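Protein-disulfide isomerase (Novosphingobium aromaticivorans, PDB 3GMF) probably acts as a thiol-disulfide isomerase or oxidoreductase with a thioredoxin-like fold, rearranging disulfide bonds in other proteins. Local coordinates at residues E21-T26 and I53-F58; H8-P13 and R78-H83; S31-E36 and H183-L188; L17-F22 and F172-I177. All blocks are in the same frame, centred on the assembly; numbering follows the deposited sequence. Where two conformers were deposited one is given.

Contact 1: E21-T26 and I53-F58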
# COMPACT_ATOMS: atom_id res chain seq x y z
N GLU A 21 -9.59 -1.42 -0.50
CA GLU A 21 -8.73 -0.69 -1.46
C GLU A 21 -7.56 -1.60 -1.77
O GLU A 21 -6.90 -2.06 -0.84
CB GLU A 21 -8.17 0.59 -0.83
CG GLU A 21 -9.21 1.58 -0.29
CD GLU A 21 -8.58 2.88 0.23
OE1 GLU A 21 -7.36 2.91 0.48
OE2 GLU A 21 -9.31 3.88 0.38
N PHE A 22 -7.34 -1.92 -3.06
CA PHE A 22 -6.16 -2.67 -3.49
C PHE A 22 -5.22 -1.63 -4.02
O PHE A 22 -5.52 -0.99 -5.05
CB PHE A 22 -6.51 -3.67 -4.60
CG PHE A 22 -7.51 -4.72 -4.19
CD1 PHE A 22 -7.09 -5.91 -3.61
CD2 PHE A 22 -8.87 -4.53 -4.42
CE1 PHE A 22 -8.03 -6.90 -3.24
CE2 PHE A 22 -9.79 -5.52 -4.07
CZ PHE A 22 -9.37 -6.69 -3.46
N VAL A 23 -4.11 -1.42 -3.33
CA VAL A 23 -3.22 -0.29 -3.68
C VAL A 23 -1.76 -0.74 -3.72
O VAL A 23 -1.38 -1.73 -3.09
CB VAL A 23 -3.37 0.93 -2.72
CG1 VAL A 23 -4.83 1.49 -2.75
CG2 VAL A 23 -2.94 0.56 -1.29
N SER A 24 -0.94 0.03 -4.43
CA SER A 24 0.45 -0.32 -4.66
C SER A 24 1.32 0.91 -4.41
O SER A 24 0.98 1.99 -4.90
CB SER A 24 0.62 -0.76 -6.10
OG SER A 24 1.99 -0.70 -6.50
N TYR A 25 2.43 0.74 -3.69
CA TYR A 25 3.32 1.89 -3.35
C TYR A 25 4.04 2.52 -4.53
O TYR A 25 4.51 3.66 -4.43
CB TYR A 25 4.34 1.52 -2.26
CG TYR A 25 3.68 1.17 -0.94
CD1 TYR A 25 3.07 2.18 -0.18
CD2 TYR A 25 3.67 -0.14 -0.47
CE1 TYR A 25 2.45 1.88 1.03
CE2 TYR A 25 3.02 -0.46 0.78
CZ TYR A 25 2.42 0.57 1.50
OH TYR A 25 1.80 0.27 2.69
N THR A 26 4.14 1.79 -5.64
CA THR A 26 4.89 2.29 -6.82
C THR A 26 3.97 2.85 -7.90
O THR A 26 4.42 3.22 -8.99
CB THR A 26 5.80 1.21 -7.42
OG1 THR A 26 5.02 0.04 -7.74
CG2 THR A 26 6.92 0.86 -6.45
N ILE A 53 -12.42 1.23 6.26
CA ILE A 53 -11.56 1.05 5.08
C ILE A 53 -10.57 -0.05 5.32
O ILE A 53 -9.79 0.01 6.27
CB ILE A 53 -10.78 2.32 4.70
CG1 ILE A 53 -11.74 3.50 4.51
CG2 ILE A 53 -9.99 2.08 3.40
CD1 ILE A 53 -11.06 4.83 4.50
N GLU A 54 -10.58 -1.05 4.45
CA GLU A 54 -9.64 -2.14 4.52
C GLU A 54 -8.60 -1.94 3.42
O GLU A 54 -8.91 -2.05 2.24
CB GLU A 54 -10.36 -3.46 4.30
CG GLU A 54 -9.47 -4.66 4.45
CD GLU A 54 -10.28 -5.94 4.36
OE1 GLU A 54 -11.47 -5.93 4.75
OE2 GLU A 54 -9.72 -6.95 3.92
N VAL A 55 -7.38 -1.61 3.82
CA VAL A 55 -6.31 -1.37 2.86
C VAL A 55 -5.60 -2.68 2.63
O VAL A 55 -5.15 -3.33 3.57
CB VAL A 55 -5.34 -0.29 3.37
CG1 VAL A 55 -4.09 -0.18 2.49
CG2 VAL A 55 -6.07 1.04 3.43
N ARG A 56 -5.55 -3.08 1.37
CA ARG A 56 -4.78 -4.26 1.01
C ARG A 56 -3.59 -3.87 0.16
O ARG A 56 -3.69 -3.10 -0.81
CB ARG A 56 -5.63 -5.31 0.32
CG ARG A 56 -6.78 -5.84 1.17
CD ARG A 56 -7.60 -6.80 0.34
NE ARG A 56 -8.80 -7.24 1.04
CZ ARG A 56 -9.59 -8.21 0.60
NH1 ARG A 56 -9.30 -8.87 -0.52
NH2 ARG A 56 -10.67 -8.53 1.29
N ASN A 57 -2.43 -4.39 0.57
CA ASN A 57 -1.20 -4.16 -0.17
C ASN A 57 -1.17 -5.08 -1.38
O ASN A 57 -0.92 -6.28 -1.27
CB ASN A 57 0.03 -4.39 0.71
CG ASN A 57 0.07 -3.45 1.90
OD1 ASN A 57 0.01 -3.89 3.05
ND2 ASN A 57 0.17 -2.18 1.63
N PHE A 58 -1.44 -4.49 -2.53
CA PHE A 58 -1.41 -5.23 -3.78
C PHE A 58 -0.01 -5.02 -4.33
O PHE A 58 0.28 -3.98 -4.95
CB PHE A 58 -2.46 -4.68 -4.73
CG PHE A 58 -2.60 -5.47 -6.00
CD1 PHE A 58 -3.31 -6.66 -6.00
CD2 PHE A 58 -2.00 -5.02 -7.18
CE1 PHE A 58 -3.43 -7.40 -7.18
CE2 PHE A 58 -2.12 -5.74 -8.37
CZ PHE A 58 -2.83 -6.93 -8.37
O HOH W 1 0.34 -0.66 -0.87

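Contact 2: H8-P13 and R78-H83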
# COMPACT_ATOMS: atom_id res chain seq x y z
N HIS A 8 -5.22 -4.18 6.34
CA HIS A 8 -5.28 -3.29 7.51
C HIS A 8 -6.59 -2.54 7.55
O HIS A 8 -7.03 -1.99 6.54
CB HIS A 8 -4.14 -2.29 7.47
CG HIS A 8 -2.83 -2.88 7.92
ND1 HIS A 8 -1.97 -3.51 7.05
CD2 HIS A 8 -2.26 -2.95 9.14
CE1 HIS A 8 -0.92 -3.94 7.72
NE2 HIS A 8 -1.06 -3.60 8.99
N LEU A 9 -7.23 -2.50 8.72
CA LEU A 9 -8.56 -1.92 8.80
C LEU A 9 -8.56 -0.59 9.54
O LEU A 9 -8.05 -0.48 10.65
CB LEU A 9 -9.53 -2.89 9.47
CG LEU A 9 -11.02 -2.52 9.46
CD1 LEU A 9 -11.62 -2.56 8.06
CD2 LEU A 9 -11.74 -3.50 10.38
N LEU A 10 -9.14 0.42 8.90
CA LEU A 10 -9.34 1.74 9.51
C LEU A 10 -10.82 1.90 9.84
O LEU A 10 -11.68 1.75 8.97
CB LEU A 10 -8.89 2.87 8.57
CG LEU A 10 -8.89 4.29 9.16
CD1 LEU A 10 -8.08 4.36 10.45
CD2 LEU A 10 -8.38 5.33 8.16
N GLY A 11 -11.11 2.16 11.11
CA GLY A 11 -12.49 2.29 11.55
C GLY A 11 -13.08 1.01 12.11
O GLY A 11 -12.38 0.01 12.29
N ASN A 12 -14.38 1.06 12.36
CA ASN A 12 -15.08 0.02 13.09
C ASN A 12 -15.37 -1.20 12.24
O ASN A 12 -16.00 -1.07 11.20
CB ASN A 12 -16.39 0.59 13.67
CG ASN A 12 -16.95 -0.25 14.80
OD1 ASN A 12 -17.31 -1.42 14.62
ND2 ASN A 12 -17.04 0.35 15.98
N PRO A 13 -14.93 -2.39 12.70
CA PRO A 13 -15.13 -3.66 12.00
C PRO A 13 -16.60 -4.00 11.75
O PRO A 13 -16.91 -4.68 10.77
CB PRO A 13 -14.50 -4.69 12.95
CG PRO A 13 -13.56 -3.92 13.78
CD PRO A 13 -14.17 -2.57 13.95
N ARG A 78 0.58 2.15 13.92
CA ARG A 78 1.53 2.98 13.18
C ARG A 78 1.38 2.77 11.66
O ARG A 78 1.78 3.63 10.87
CB ARG A 78 2.96 2.72 13.66
CG ARG A 78 4.08 3.28 12.78
CD ARG A 78 5.07 4.17 13.53
NE ARG A 78 6.11 4.70 12.64
CZ ARG A 78 5.96 5.72 11.79
NH1 ARG A 78 4.79 6.35 11.68
NH2 ARG A 78 6.98 6.11 11.04
N PHE A 79 0.79 1.63 11.26
CA PHE A 79 0.61 1.33 9.81
C PHE A 79 0.10 2.50 9.01
O PHE A 79 0.71 2.87 8.00
CB PHE A 79 -0.33 0.14 9.54
CG PHE A 79 -0.62 -0.07 8.06
CD1 PHE A 79 0.31 -0.73 7.25
CD2 PHE A 79 -1.79 0.42 7.47
CE1 PHE A 79 0.07 -0.90 5.88
CE2 PHE A 79 -2.04 0.25 6.10
CZ PHE A 79 -1.10 -0.41 5.31
N PHE A 80 -1.04 3.05 9.43
CA PHE A 80 -1.75 4.01 8.60
C PHE A 80 -0.99 5.31 8.39
O PHE A 80 -1.02 5.85 7.28
CB PHE A 80 -3.19 4.23 9.07
CG PHE A 80 -4.14 3.18 8.57
CD1 PHE A 80 -4.68 3.27 7.29
CD2 PHE A 80 -4.46 2.07 9.36
CE1 PHE A 80 -5.53 2.30 6.81
CE2 PHE A 80 -5.33 1.08 8.87
CZ PHE A 80 -5.86 1.20 7.60
N THR A 81 -0.29 5.79 9.43
CA THR A 81 0.54 6.98 9.27
C THR A 81 1.69 6.73 8.30
O THR A 81 1.97 7.56 7.45
CB THR A 81 1.09 7.53 10.61
OG1 THR A 81 1.48 6.46 11.47
CG2 THR A 81 0.03 8.37 11.30
N LEU A 82 2.31 5.57 8.41
CA LEU A 82 3.45 5.22 7.56
C LEU A 82 3.03 4.94 6.10
O LEU A 82 3.69 5.43 5.16
CB LEU A 82 4.17 4.02 8.16
CG LEU A 82 5.62 3.80 7.69
CD1 LEU A 82 6.43 5.11 7.70
CD2 LEU A 82 6.25 2.74 8.56
N HIS A 83 1.98 4.16 5.93
CA HIS A 83 1.36 3.91 4.62
C HIS A 83 1.01 5.22 3.92
O HIS A 83 1.36 5.41 2.76
CB HIS A 83 0.12 3.01 4.80
CG HIS A 83 -0.70 2.84 3.55
ND1 HIS A 83 -0.41 1.89 2.59
CD2 HIS A 83 -1.81 3.49 3.12
CE1 HIS A 83 -1.30 1.97 1.62
NE2 HIS A 83 -2.16 2.93 1.92

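Contact 3: S31-E36 and H183-L188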
# COMPACT_ATOMS: atom_id res chain seq x y z
N SER A 31 -0.88 7.03 -5.32
CA SER A 31 -0.39 8.23 -4.64
C SER A 31 -1.38 9.38 -4.78
O SER A 31 -1.81 9.96 -3.77
CB SER A 31 0.99 8.64 -5.16
OG SER A 31 1.40 9.86 -4.54
N HIS A 32 -1.75 9.69 -6.02
CA HIS A 32 -2.77 10.70 -6.29
C HIS A 32 -4.08 10.41 -5.56
O HIS A 32 -4.67 11.32 -4.97
CB HIS A 32 -2.99 10.84 -7.81
CG HIS A 32 -3.91 11.95 -8.20
ND1 HIS A 32 -3.73 13.25 -7.80
CD2 HIS A 32 -5.02 11.95 -8.99
CE1 HIS A 32 -4.69 14.01 -8.31
NE2 HIS A 32 -5.48 13.25 -9.04
N PHE A 33 -4.51 9.15 -5.56
CA PHE A 33 -5.75 8.78 -4.86
C PHE A 33 -5.69 9.03 -3.35
O PHE A 33 -6.65 9.53 -2.76
CB PHE A 33 -6.13 7.31 -5.12
CG PHE A 33 -7.24 6.81 -4.25
CD1 PHE A 33 -8.57 7.17 -4.51
CD2 PHE A 33 -6.97 5.99 -3.17
CE1 PHE A 33 -9.61 6.71 -3.69
CE2 PHE A 33 -8.00 5.53 -2.34
CZ PHE A 33 -9.32 5.91 -2.60
N GLU A 34 -4.57 8.68 -2.74
CA GLU A 34 -4.38 8.92 -1.30
C GLU A 34 -4.49 10.41 -0.95
O GLU A 34 -5.18 10.77 0.00
CB GLU A 34 -3.04 8.36 -0.81
CG GLU A 34 -2.91 8.35 0.72
CD GLU A 34 -3.76 7.28 1.40
OE1 GLU A 34 -4.65 6.66 0.77
OE2 GLU A 34 -3.53 7.05 2.61
N ILE A 35 -3.82 11.26 -1.72
CA ILE A 35 -3.85 12.71 -1.52
C ILE A 35 -5.28 13.24 -1.69
O ILE A 35 -5.75 14.04 -0.88
CB ILE A 35 -2.85 13.43 -2.46
CG1 ILE A 35 -1.40 13.03 -2.12
CG2 ILE A 35 -3.02 14.95 -2.41
CD1 ILE A 35 -0.44 13.13 -3.28
N GLU A 36 -5.99 12.74 -2.71
CA GLU A 36 -7.34 13.20 -3.03
C GLU A 36 -8.40 12.74 -2.02
O GLU A 36 -9.37 13.45 -1.76
CB GLU A 36 -7.75 12.72 -4.42
CG GLU A 36 -7.09 13.44 -5.61
CD GLU A 36 -7.32 14.94 -5.59
OE1 GLU A 36 -8.49 15.36 -5.53
OE2 GLU A 36 -6.32 15.68 -5.64
N HIS A 183 -11.16 3.63 -10.63
CA HIS A 183 -9.73 3.64 -10.27
C HIS A 183 -9.20 4.99 -9.80
O HIS A 183 -8.00 5.23 -9.86
CB HIS A 183 -8.90 3.06 -11.42
CG HIS A 183 -9.39 1.73 -11.89
ND1 HIS A 183 -9.18 0.56 -11.18
CD2 HIS A 183 -10.15 1.39 -12.95
CE1 HIS A 183 -9.75 -0.44 -11.81
NE2 HIS A 183 -10.35 0.03 -12.89
N ASP A 184 -10.09 5.85 -9.30
CA ASP A 184 -9.67 7.14 -8.74
C ASP A 184 -10.77 7.67 -7.83
O ASP A 184 -11.86 7.10 -7.76
CB ASP A 184 -9.29 8.15 -9.85
CG ASP A 184 -10.46 8.56 -10.75
OD1 ASP A 184 -11.64 8.23 -10.51
OD2 ASP A 184 -10.18 9.26 -11.74
N TRP A 185 -10.48 8.77 -7.13
CA TRP A 185 -11.44 9.32 -6.17
C TRP A 185 -12.71 9.85 -6.84
O TRP A 185 -13.82 9.69 -6.33
CB TRP A 185 -10.74 10.38 -5.32
CG TRP A 185 -11.59 11.00 -4.26
CD1 TRP A 185 -11.74 12.33 -4.01
CD2 TRP A 185 -12.38 10.31 -3.27
NE1 TRP A 185 -12.59 12.53 -2.94
CE2 TRP A 185 -13.00 11.31 -2.47
CE3 TRP A 185 -12.64 8.96 -3.00
CZ2 TRP A 185 -13.85 10.99 -1.40
CZ3 TRP A 185 -13.50 8.64 -1.94
CH2 TRP A 185 -14.09 9.66 -1.15
N ALA A 186 -12.54 10.42 -8.03
CA ALA A 186 -13.65 11.02 -8.76
C ALA A 186 -14.71 9.99 -9.13
O ALA A 186 -15.91 10.28 -9.04
CB ALA A 186 -13.13 11.73 -10.00
N SER A 187 -14.26 8.79 -9.53
CA SER A 187 -15.17 7.68 -9.80
C SER A 187 -15.67 6.93 -8.53
O SER A 187 -16.78 6.40 -8.50
CB SER A 187 -14.56 6.70 -10.82
OG SER A 187 -13.33 6.18 -10.37
N LEU A 188 -14.82 6.87 -7.52
CA LEU A 188 -15.17 6.18 -6.30
C LEU A 188 -16.20 6.92 -5.44
O LEU A 188 -17.17 6.32 -4.98
CB LEU A 188 -13.92 5.87 -5.48
CG LEU A 188 -14.20 5.13 -4.16
CD1 LEU A 188 -14.84 3.73 -4.35
CD2 LEU A 188 -12.91 5.03 -3.36

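Contact 4: L17-F22 and F172-I177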
# COMPACT_ATOMS: atom_id res chain seq x y z
N LEU A 17 -20.74 -0.23 5.85
CA LEU A 17 -20.04 -0.05 4.58
C LEU A 17 -18.57 -0.42 4.76
O LEU A 17 -17.83 0.25 5.49
CB LEU A 17 -20.19 1.37 4.01
CG LEU A 17 -19.88 1.59 2.51
CD1 LEU A 17 -20.29 2.99 2.07
CD2 LEU A 17 -18.42 1.39 2.12
N ARG A 18 -18.14 -1.46 4.06
CA ARG A 18 -16.74 -1.85 4.09
C ARG A 18 -16.13 -1.57 2.71
O ARG A 18 -16.49 -2.23 1.73
CB ARG A 18 -16.63 -3.33 4.44
CG ARG A 18 -15.20 -3.89 4.45
CD ARG A 18 -14.38 -3.34 5.61
NE ARG A 18 -14.84 -3.84 6.91
CZ ARG A 18 -14.41 -4.95 7.51
NH1 ARG A 18 -13.49 -5.72 6.93
NH2 ARG A 18 -14.89 -5.29 8.70
N LEU A 19 -15.22 -0.60 2.67
CA LEU A 19 -14.51 -0.25 1.44
C LEU A 19 -13.16 -0.97 1.47
O LEU A 19 -12.35 -0.73 2.37
CB LEU A 19 -14.25 1.27 1.38
CG LEU A 19 -13.36 1.75 0.22
CD1 LEU A 19 -13.98 1.44 -1.17
CD2 LEU A 19 -13.00 3.22 0.36
N VAL A 20 -12.93 -1.83 0.49
CA VAL A 20 -11.62 -2.48 0.33
C VAL A 20 -10.86 -1.76 -0.77
O VAL A 20 -11.41 -1.55 -1.84
CB VAL A 20 -11.78 -3.93 -0.08
CG1 VAL A 20 -10.41 -4.56 -0.39
CG2 VAL A 20 -12.47 -4.71 1.05
N GLU A 21 -9.59 -1.42 -0.50
CA GLU A 21 -8.73 -0.69 -1.46
C GLU A 21 -7.56 -1.60 -1.77
O GLU A 21 -6.90 -2.06 -0.84
CB GLU A 21 -8.17 0.59 -0.83
CG GLU A 21 -9.21 1.58 -0.29
CD GLU A 21 -8.58 2.88 0.23
OE1 GLU A 21 -7.36 2.91 0.48
OE2 GLU A 21 -9.31 3.88 0.38
N PHE A 22 -7.34 -1.92 -3.06
CA PHE A 22 -6.16 -2.67 -3.49
C PHE A 22 -5.22 -1.63 -4.02
O PHE A 22 -5.52 -0.99 -5.05
CB PHE A 22 -6.51 -3.67 -4.60
CG PHE A 22 -7.51 -4.72 -4.19
CD1 PHE A 22 -7.09 -5.91 -3.61
CD2 PHE A 22 -8.87 -4.53 -4.42
CE1 PHE A 22 -8.03 -6.90 -3.24
CE2 PHE A 22 -9.79 -5.52 -4.07
CZ PHE A 22 -9.37 -6.69 -3.46
N PHE A 172 -11.05 -1.14 -6.16
CA PHE A 172 -11.90 -1.06 -4.97
C PHE A 172 -12.99 -2.10 -4.99
O PHE A 172 -13.48 -2.46 -6.05
CB PHE A 172 -12.53 0.34 -4.89
CG PHE A 172 -11.53 1.45 -4.96
CD1 PHE A 172 -10.75 1.75 -3.84
CD2 PHE A 172 -11.34 2.17 -6.14
CE1 PHE A 172 -9.79 2.74 -3.91
CE2 PHE A 172 -10.38 3.21 -6.21
CZ PHE A 172 -9.64 3.49 -5.09
N MET A 173 -13.35 -2.59 -3.80
CA MET A 173 -14.61 -3.32 -3.64
C MET A 173 -15.48 -2.68 -2.56
O MET A 173 -14.97 -2.16 -1.56
CB MET A 173 -14.45 -4.83 -3.29
CG MET A 173 -13.17 -5.58 -3.64
SD MET A 173 -13.46 -7.36 -3.26
CE MET A 173 -14.48 -7.82 -4.64
N ILE A 174 -16.79 -2.71 -2.77
CA ILE A 174 -17.71 -2.29 -1.71
C ILE A 174 -18.63 -3.46 -1.43
O ILE A 174 -19.22 -4.04 -2.36
CB ILE A 174 -18.52 -1.01 -2.04
CG1 ILE A 174 -17.60 0.21 -2.20
CG2 ILE A 174 -19.52 -0.72 -0.93
CD1 ILE A 174 -18.31 1.47 -2.63
N ASP A 175 -18.67 -3.86 -0.16
CA ASP A 175 -19.51 -4.96 0.31
C ASP A 175 -19.40 -6.18 -0.62
O ASP A 175 -20.41 -6.74 -1.05
CB ASP A 175 -20.97 -4.47 0.50
CG ASP A 175 -21.08 -3.23 1.41
OD1 ASP A 175 -20.17 -3.00 2.25
OD2 ASP A 175 -22.09 -2.49 1.31
N GLY A 176 -18.16 -6.56 -0.96
CA GLY A 176 -17.88 -7.73 -1.80
C GLY A 176 -17.95 -7.62 -3.32
O GLY A 176 -17.65 -8.59 -4.02
N ILE A 177 -18.35 -6.46 -3.84
CA ILE A 177 -18.45 -6.25 -5.28
C ILE A 177 -17.26 -5.44 -5.75
O ILE A 177 -17.04 -4.33 -5.26
CB ILE A 177 -19.80 -5.56 -5.68
CG1 ILE A 177 -20.99 -6.51 -5.50
CG2 ILE A 177 -19.75 -5.00 -7.12
CD1 ILE A 177 -20.93 -7.81 -6.31
O HOH W 2 -15.81 -4.60 0.35

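Contact 1: E21-T26 and I53-F58
E21 pairs with V55, F22 with R56 and V23 with N57 in a parallel ladder where strand 17-23 runs beside strand 51-57. The ladder is the tight part. R56 N donates to E21 O at 2.8 Å and V23 N to R56 O; E54 O takes E21 N at one end, and F58 N reaches V23 O at 2.8 Å at the other. On the face bearing E21, V23 and V55, the two short branched valines suit the buried space, with V23 CG2 4.0 Å from V55 CG1. E21 is a buried acid there: CG is anti to the carbonyl carbon (chi1 -57°), and the extended chain crosses I53, its CD lying 3.6 Å from I53 CG2; F33 of helix 28-46 also packs on it. Further along, N57 ND2 makes a weak bond of 3.1 Å to Y25 OH, which also bonds to H83, while N72 holds N57 OD1. A water donates to V23 O and accepts from N57 ND2 at 2.9 Å, bridging the strand ends.

The R56 end of the other face is more exposed: R56 is only partly buried, while F22 and F58 pack under helix 147-164. The extended R56 chain lies alongside F22, the guanidinium 82° from the ring plane and NH1 3.6 Å from F22 CE1. NE and NH2 both grip E54 OE2 from the same face of the carboxylate, an oxygen that also binds H7. Joined through helix 28-46, these strands form the beta-alpha-beta unit of the thioredoxin fold; E21, in the strand leading into an apparent CxxC, recalls the buried acid of thioredoxin and DsbA.

Contact 2: H8-P13 and R78-H83
Edge strand 7-10 of the thioredoxin-fold sheet lies against helix 76-88, with H8 stacked on F79 and L10 CB in CH-pi contact with F80. Strand and helix axes cross at almost a right angle, 9.6 Å apart at their closest. The imidazole of H8 and the ring of F79 form a face-to-face stack, planes 1° apart and centroids separated by 3.6 Å; two flat rings suit such a fit. Overlap is nearly complete: H8 CE1 sits 3.5 Å from F79 CD1, and H8 CB also rests over the F79 face, 4.0 Å from the ring centroid. H83 CB packs on the other face of the F79 ring.

Helix 76-88 belongs to the helical region inserted between strands 51-57 and 171-174, an arrangement reminiscent of DsbA, so the stack ties that region to the sheet edge. F80 supplies the second aromatic surface. L10 CB lies over one of its faces, 3.6 Å from CZ, and F79 CD2 covers the opposite one. At the rim, H8 O lies near the ring plane, 3.6 Å from F80 CZ. L9, pointing away from the helix, instead packs on R18 and E54 of the sheet.

Contact 3: S31-E36 and H183-L188
D184 OD1, in the residue whose carbonyl carbon packs on F33, is gripped twice by S187. S187 N donates from 2.9 Å, nearly along the C-O axis of the carboxylate, and S187 OG donates from 2.7 Å on the anti side, reaching the oxygen from the opposite face of its plane. D184 is therefore the N-cap of helix 185-196, a place that suits aspartate because its short side chain can fold back to accept the S187 N-H in the helix's first turn.

W185 and L188, in the turn after the cap, face helix 28-46. The F33 ring presents its edge to W185 N, 3.6 Å from CD1. Its CE1 also meets L188 CD2 at 3.7 Å and W185 CE3 at 3.8 Å. The indole lies beside the E36 carbonyl: E36 C sits over one of its faces, and E36 O is 3.5 Å from W185 CD1. E36 CB adds a methylene contact to W185 CB. The chemistry implies that no hydrogen bond is needed across this seam, which is largely aromatic and aliphatic; the cap bonds, perhaps strengthened by the helix dipole, stay within the turn, and W185 NE1 links the helices just beyond, at Q40 OE1.

Contact 4: L17-F22 and F172-I177
V20 and M173 form the hydrogen-bonded pair of an antiparallel ladder, in which strand 171-174, the first arm of a hairpin, lies beside strand 17-23 in the thioredoxin-fold sheet. Among the backbone bonds, V20 N to M173 O and M173 N to V20 O both measure 2.9 Å; D175 N to R18 O is weak. F172 CA also sits 3.2 Å from V20 O, a CA-H...O contact.

The polar side-chain bond lies at the type I' turn. R18 N donates almost straight to D175 OD1 at 3.1 Å, while OD2 forms a salt bridge to R195. Aspartate suits this turn because it can reach back to the neighbouring strand.

Apolar contacts fill the face of L17, L19, I174 and F172, which helix 185-196 covers at L17, L19 and F172, with L179 of a loop on I174. L19 CD1 touches I174 CG1 at 4.0 Å, and the edge of the F172 ring meets E21 CG at 3.8 Å.

On the other face, V20 CG1 lies over one face of the F22 ring, toward its rim. M173, its chi1 an unusual -23°, makes a Met-aromatic contact at that ring's edge: SD lies 5.3 Å from the centroid of F22, and CG is 3.4 Å from CE2.

Overall arrangement
Contacts 1 and 4 are the buried pair. They share E21 and F22 and flank strand 17-23 with a parallel neighbour in one and an antiparallel neighbour in the other, so backbone hydrogen bonds dominate both. Contact 2 lies at the surface and contact 3 is partly buried; each sets a helix against something else, a sheet edge or a second helix, and no hydrogen bond crosses either. Aromatic stacking carries contact 2, whereas contact 3 relies on mixed aromatic and aliphatic packing. The four interlock: L10 bonds to I53, R18 forms a salt bridge to E54, and F33 touches F172 while L188 packs on L19, connecting contact 3 to the sheet.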